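PDB 4ZA6: TetR family transcriptional regulator from Rhodococcus erythropolis, which probably acts as a DNA-binding repressor, QsdR, that regulates qsdA, involved in degrading N-acyl-homoserine lactone quorum-sensing signals. Local coordinates for residues E21-M26 with T99-M104; D80-V85 with S122-I127. All blocks are in the same frame, centred on the assembly; numbering follows the deposited sequence.

Contact 1: E21-M26 with T99-M104; sequences EEPLDM and TKREPM
The carbonyl oxygen of Glu21 looks obliquely at the guanidinium of Arg101, with O 3.9 Å from NH1, so any attraction there is electrostatic rather than a hydrogen bond. The positive phi of Glu21 (64°) ends helix 4-19 in a Schellman motif, and its side chain touches Thr93 and Ala97 of helix 93-101. Glu22 sends its carboxylate to a salt bridge with Arg32, while its carbonyl O takes a weak bond (3.2 Å) from a water lying close to Arg101 NH2. Pro23 makes the main contact: its CA lies 3.5 Å above one guanidinium face, offset toward the rim, and its CB is 3.5 Å from Arg101 NE. A flat cation suits a rigid, apolar ring; the bend at chi3 (50°) brings it crosswise to the proline. Glu102 OE2 lies in the guanidinium plane at its edge, a long salt bridge of 3.6 Å to NE. Leu24, centre of an inverse gamma turn, offers its N to a second water (2.9 Å), which donates to Glu102 OE2 (2.7 Å). Asp25 then N-caps helix 26-33. The loop thus joins what is probably the DNA-binding region to helices 93-101 and 103-111, with helix 47-69 alongside, where Arg47 pairs with Glu102 and touches Pro23.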
loop_
_atom_site.group_PDB
_atom_site.type_symbol
_atom_site.label_atom_id
_atom_site.label_comp_id
_atom_site.label_asym_id
_atom_site.label_seq_id
_atom_site.Cartn_x
_atom_site.Cartn_y
_atom_site.Cartn_z
ATOM N N GLU A 21 -2.089 -13.599 11.333
ATOM C CA GLU A 21 -1.560 -12.717 12.379
ATOM C C GLU A 21 -0.383 -13.328 13.119
ATOM O O GLU A 21 -0.191 -13.110 14.313
ATOM C CB GLU A 21 -2.651 -12.191 13.326
ATOM C CG GLU A 21 -3.822 -11.533 12.626
ATOM C CD GLU A 21 -4.896 -10.974 13.538
ATOM O OE1 GLU A 21 -4.655 -10.850 14.762
ATOM O OE2 GLU A 21 -5.988 -10.657 13.017
ATOM N N GLU A 22 0.414 -14.090 12.395
ATOM C CA GLU A 22 1.591 -14.743 12.938
ATOM C C GLU A 22 2.785 -13.923 12.493
ATOM O O GLU A 22 2.810 -13.499 11.334
ATOM C CB GLU A 22 1.729 -16.168 12.369
ATOM C CG GLU A 22 0.568 -17.094 12.692
ATOM C CD GLU A 22 0.560 -18.448 12.008
ATOM O OE1 GLU A 22 1.628 -18.900 11.530
ATOM O OE2 GLU A 22 -0.520 -19.081 11.994
ATOM N N PRO A 23 3.799 -13.689 13.355
ATOM C CA PRO A 23 4.985 -12.959 12.887
ATOM C C PRO A 23 5.714 -13.745 11.794
ATOM O O PRO A 23 5.589 -14.968 11.730
ATOM C CB PRO A 23 5.834 -12.814 14.156
ATOM C CG PRO A 23 5.414 -13.958 15.035
ATOM C CD PRO A 23 3.945 -14.125 14.762
ATOM N N LEU A 24 6.448 -13.051 10.916
ATOM C CA LEU A 24 7.162 -13.696 9.808
ATOM C C LEU A 24 8.477 -14.346 10.245
ATOM O O LEU A 24 9.558 -13.800 10.013
ATOM C CB LEU A 24 7.394 -12.710 8.655
ATOM C CG LEU A 24 7.290 -13.277 7.257
ATOM C CD1 LEU A 24 5.824 -13.455 6.872
ATOM C CD2 LEU A 24 7.945 -12.337 6.255
ATOM N N ASP A 25 8.381 -15.542 10.819
ATOM C CA ASP A 25 9.517 -16.314 11.303
ATOM C C ASP A 25 10.136 -17.046 10.127
ATOM O O ASP A 25 9.525 -17.970 9.598
ATOM C CB ASP A 25 9.039 -17.308 12.376
ATOM C CG ASP A 25 10.140 -17.998 13.159
ATOM O OD1 ASP A 25 11.078 -18.527 12.527
ATOM O OD2 ASP A 25 10.037 -18.052 14.401
ATOM N N MET A 26 11.340 -16.606 9.701
ATOM C CA MET A 26 12.079 -17.145 8.553
ATOM C C MET A 26 12.454 -18.610 8.693
ATOM O O MET A 26 12.464 -19.330 7.690
ATOM C CB MET A 26 13.275 -16.261 8.163
ATOM C CG MET A 26 12.892 -14.870 7.697
ATOM S SD MET A 26 11.682 -14.790 6.325
ATOM C CE MET A 26 12.754 -14.438 4.969
ATOM N N THR A 99 1.317 -4.046 13.055
ATOM C CA THR A 99 1.736 -2.720 13.532
ATOM C C THR A 99 1.922 -2.636 15.030
ATOM O O THR A 99 2.761 -1.869 15.491
ATOM C CB THR A 99 0.909 -1.575 12.930
ATOM O OG1 THR A 99 -0.456 -1.674 13.347
ATOM C CG2 THR A 99 1.004 -1.526 11.419
ATOM N N LYS A 100 1.154 -3.434 15.788
ATOM C CA LYS A 100 1.243 -3.490 17.252
ATOM C C LYS A 100 2.520 -4.181 17.682
ATOM O O LYS A 100 3.171 -3.731 18.617
ATOM C CB LYS A 100 0.017 -4.186 17.854
ATOM C CG LYS A 100 -1.152 -3.247 18.078
ATOM C CD LYS A 100 -2.416 -4.011 18.477
ATOM C CE LYS A 100 -3.623 -3.105 18.607
ATOM N NZ LYS A 100 -4.832 -3.850 19.047
ATOM N N ARG A 101 2.901 -5.243 16.967
ATOM C CA ARG A 101 4.091 -6.021 17.285
ATOM C C ARG A 101 5.400 -5.422 16.755
ATOM O O ARG A 101 6.398 -5.475 17.457
ATOM C CB ARG A 101 3.893 -7.463 16.784
ATOM C CG ARG A 101 4.942 -8.478 17.231
ATOM C CD ARG A 101 4.732 -9.838 16.577
ATOM N NE ARG A 101 4.574 -9.728 15.125
ATOM C CZ ARG A 101 3.432 -9.929 14.475
ATOM N NH1 ARG A 101 2.342 -10.294 15.132
ATOM N NH2 ARG A 101 3.378 -9.787 13.166
ATOM N N GLU A 102 5.402 -4.883 15.508
ATOM C CA GLU A 102 6.604 -4.391 14.837
ATOM C C GLU A 102 6.393 -2.998 14.254
ATOM O O GLU A 102 6.485 -2.852 13.039
ATOM C CB GLU A 102 6.982 -5.374 13.709
ATOM C CG GLU A 102 7.147 -6.809 14.174
ATOM C CD GLU A 102 7.637 -7.733 13.091
ATOM O OE1 GLU A 102 8.825 -7.618 12.712
ATOM O OE2 GLU A 102 6.833 -8.564 12.614
ATOM N N PRO A 103 6.146 -1.948 15.064
ATOM C CA PRO A 103 5.884 -0.631 14.472
ATOM C C PRO A 103 7.030 -0.037 13.656
ATOM O O PRO A 103 6.770 0.483 12.575
ATOM C CB PRO A 103 5.470 0.216 15.674
ATOM C CG PRO A 103 6.152 -0.451 16.840
ATOM C CD PRO A 103 6.014 -1.897 16.539
ATOM N N MET A 104 8.274 -0.154 14.133
ATOM C CA MET A 104 9.460 0.388 13.459
ATOM C C MET A 104 9.732 -0.286 12.116
ATOM O O MET A 104 10.117 0.395 11.163
ATOM C CB MET A 104 10.700 0.311 14.368
ATOM C CG MET A 104 10.613 1.222 15.590
ATOM S SD MET A 104 12.155 1.271 16.550
ATOM C CE MET A 104 13.193 2.279 15.452
HETATM O O HOH W 1 1.531 -10.573 11.740
HETATM O O HOH W 2 6.203 -10.227 10.545
#

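Contact 2: D80-V85 with S122-I127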
loop_
_atom_site.group_PDB
_atom_site.type_symbol
_atom_site.label_atom_id
_atom_site.label_comp_id
_atom_site.label_asym_id
_atom_site.label_seq_id
_atom_site.Cartn_x
_atom_site.Cartn_y
_atom_site.Cartn_z
ATOM N N ASP A 80 -12.482 9.101 -4.480
ATOM C CA ASP A 80 -13.216 7.937 -3.997
ATOM C C ASP A 80 -12.315 6.703 -3.830
ATOM O O ASP A 80 -12.427 6.003 -2.824
ATOM C CB ASP A 80 -14.395 7.622 -4.917
ATOM C CG ASP A 80 -15.390 6.652 -4.320
ATOM O OD1 ASP A 80 -15.447 6.541 -3.072
ATOM O OD2 ASP A 80 -16.165 6.080 -5.077
ATOM N N VAL A 81 -11.451 6.421 -4.815
ATOM C CA VAL A 81 -10.525 5.262 -4.755
ATOM C C VAL A 81 -9.642 5.396 -3.501
ATOM O O VAL A 81 -9.558 4.448 -2.724
ATOM C CB VAL A 81 -9.653 5.147 -6.035
ATOM C CG1 VAL A 81 -8.482 4.186 -5.839
ATOM C CG2 VAL A 81 -10.497 4.735 -7.244
ATOM N N PHE A 82 -9.028 6.584 -3.290
ATOM C CA PHE A 82 -8.130 6.832 -2.143
ATOM C C PHE A 82 -8.802 6.735 -0.809
ATOM O O PHE A 82 -8.206 6.192 0.116
ATOM C CB PHE A 82 -7.369 8.164 -2.281
ATOM C CG PHE A 82 -6.079 7.963 -3.031
ATOM C CD1 PHE A 82 -4.902 7.659 -2.351
ATOM C CD2 PHE A 82 -6.049 8.017 -4.418
ATOM C CE1 PHE A 82 -3.719 7.422 -3.044
ATOM C CE2 PHE A 82 -4.867 7.753 -5.113
ATOM C CZ PHE A 82 -3.711 7.465 -4.418
ATOM N N GLY A 83 -10.019 7.270 -0.709
ATOM C CA GLY A 83 -10.811 7.190 0.510
ATOM C C GLY A 83 -11.091 5.739 0.862
ATOM O O GLY A 83 -10.892 5.328 2.006
ATOM N N ARG A 84 -11.508 4.937 -0.151
ATOM C CA ARG A 84 -11.795 3.505 -0.024
ATOM C C ARG A 84 -10.564 2.721 0.419
ATOM O O ARG A 84 -10.663 1.908 1.353
ATOM C CB ARG A 84 -12.323 2.935 -1.344
ATOM C CG ARG A 84 -13.788 3.234 -1.594
ATOM C CD ARG A 84 -14.223 2.764 -2.968
ATOM N NE ARG A 84 -15.607 3.156 -3.226
ATOM C CZ ARG A 84 -16.660 2.418 -2.905
ATOM N NH1 ARG A 84 -16.497 1.240 -2.314
ATOM N NH2 ARG A 84 -17.884 2.853 -3.165
ATOM N N VAL A 85 -9.414 2.934 -0.269
ATOM C CA VAL A 85 -8.153 2.263 0.041
ATOM C C VAL A 85 -7.754 2.604 1.503
ATOM O O VAL A 85 -7.504 1.702 2.289
ATOM C CB VAL A 85 -7.025 2.632 -0.971
ATOM C CG1 VAL A 85 -5.654 2.157 -0.474
ATOM C CG2 VAL A 85 -7.305 2.047 -2.344
ATOM N N SER A 122 2.858 3.366 -8.684
ATOM C CA SER A 122 2.627 2.849 -10.046
ATOM C C SER A 122 1.144 2.579 -10.322
ATOM O O SER A 122 0.688 2.830 -11.433
ATOM C CB SER A 122 3.493 1.619 -10.327
ATOM O OG SER A 122 3.058 0.525 -9.543
ATOM N N ILE A 123 0.379 2.100 -9.326
ATOM C CA ILE A 123 -1.076 1.926 -9.507
ATOM C C ILE A 123 -1.725 3.306 -9.549
ATOM O O ILE A 123 -2.588 3.533 -10.404
ATOM C CB ILE A 123 -1.728 1.017 -8.432
ATOM C CG1 ILE A 123 -1.154 -0.429 -8.501
ATOM C CG2 ILE A 123 -3.268 1.011 -8.600
ATOM C CD1 ILE A 123 -1.544 -1.328 -7.333
ATOM N N THR A 124 -1.278 4.262 -8.679
ATOM C CA THR A 124 -1.827 5.632 -8.740
ATOM C C THR A 124 -1.575 6.269 -10.130
ATOM O O THR A 124 -2.486 6.847 -10.700
ATOM C CB THR A 124 -1.339 6.525 -7.590
ATOM O OG1 THR A 124 -1.617 5.877 -6.347
ATOM C CG2 THR A 124 -2.006 7.925 -7.613
ATOM N N ALA A 125 -0.340 6.118 -10.667
ATOM C CA ALA A 125 0.080 6.607 -11.985
ATOM C C ALA A 125 -0.856 6.058 -13.094
ATOM O O ALA A 125 -1.237 6.787 -13.999
ATOM C CB ALA A 125 1.529 6.177 -12.254
ATOM N N GLU A 126 -1.219 4.783 -12.999
ATOM C CA GLU A 126 -2.120 4.080 -13.925
ATOM C C GLU A 126 -3.544 4.693 -13.854
ATOM O O GLU A 126 -4.174 4.932 -14.897
ATOM C CB GLU A 126 -2.118 2.585 -13.587
ATOM C CG GLU A 126 -3.035 1.734 -14.449
ATOM C CD GLU A 126 -3.422 0.414 -13.815
ATOM O OE1 GLU A 126 -2.615 -0.150 -13.039
ATOM O OE2 GLU A 126 -4.532 -0.071 -14.122
ATOM N N ILE A 127 -4.032 4.951 -12.633
ATOM C CA ILE A 127 -5.334 5.586 -12.373
ATOM C C ILE A 127 -5.343 6.988 -13.021
ATOM O O ILE A 127 -6.300 7.347 -13.714
ATOM C CB ILE A 127 -5.659 5.652 -10.855
ATOM C CG1 ILE A 127 -6.016 4.261 -10.300
ATOM C CG2 ILE A 127 -6.808 6.640 -10.578
ATOM C CD1 ILE A 127 -5.655 4.056 -8.801
#
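Across two packed helices, 74-90 and 115-133, the nearest CA atoms are those of Val81 with Ile127 and of Phe82 with Thr124, 9.2 Å apart in each pair, a spacing bridged by side chains alone. The first pair is purely apolar: Val81 CG1 and Ile127 CD1 reach toward each other tip to tip and meet at 4.1 Å. Valine presents this methyl because CG1 stands anti to the backbone N (chi1 166°), and isoleucine supplies the extra carbon needed to span the distance. Phe82 and Thr124 meet differently, crossing at about a right angle. The ring leads in with its far end: Thr124 OG1 lies at the edge, near the ring plane, 3.3 Å from Phe82 CZ, and Thr124 CG2 is 3.7 Å from that same CZ. Ring-edge hydrogens carry a slight positive charge, so an oxygen beside them is probably favourable. The buried hydroxyl is satisfied by the carbonyl of Ser120, one turn earlier, which lets threonine sit in a hydrophobic interior. Both helices belong to the all-helical C-terminal domain of the TetR family, and this contact packs 74-90 against 115-133. Tyr63 of helix 47-69 and Leu150 and Val151 of helix 143-158 also cover Thr124. With the ring of Phe82 replaced by an alanine, a gap is likely to open beside Thr124, whose OG1 and CG2 would lose the edge they pack against. On the side of helix 74-90, Val81 also touches Ala70, in the loop that follows helix 47-69, and Val85, one turn further along, rests on Ala66 of that helix.

Overall arrangement
Contact 1 is a surface contact and contact 2 a buried one, their centres about 17 and 10 Å from the centre of the chain. They lie on opposite sides of that centre, about 26 Å apart between centres, and do not touch. Their segments alternate along the sequence, and the helices involved are neighbours in order: 74-90 precedes 93-101, and 103-111 precedes 115-133. The chemistry follows the setting. Near solvent, a loop meets a helix end through a charged plane, waters and a proline; inside, two helices meet through methyls and an aromatic edge. Helix 47-69 borders both contacts, so it runs from the loop region to the C-terminal helical core.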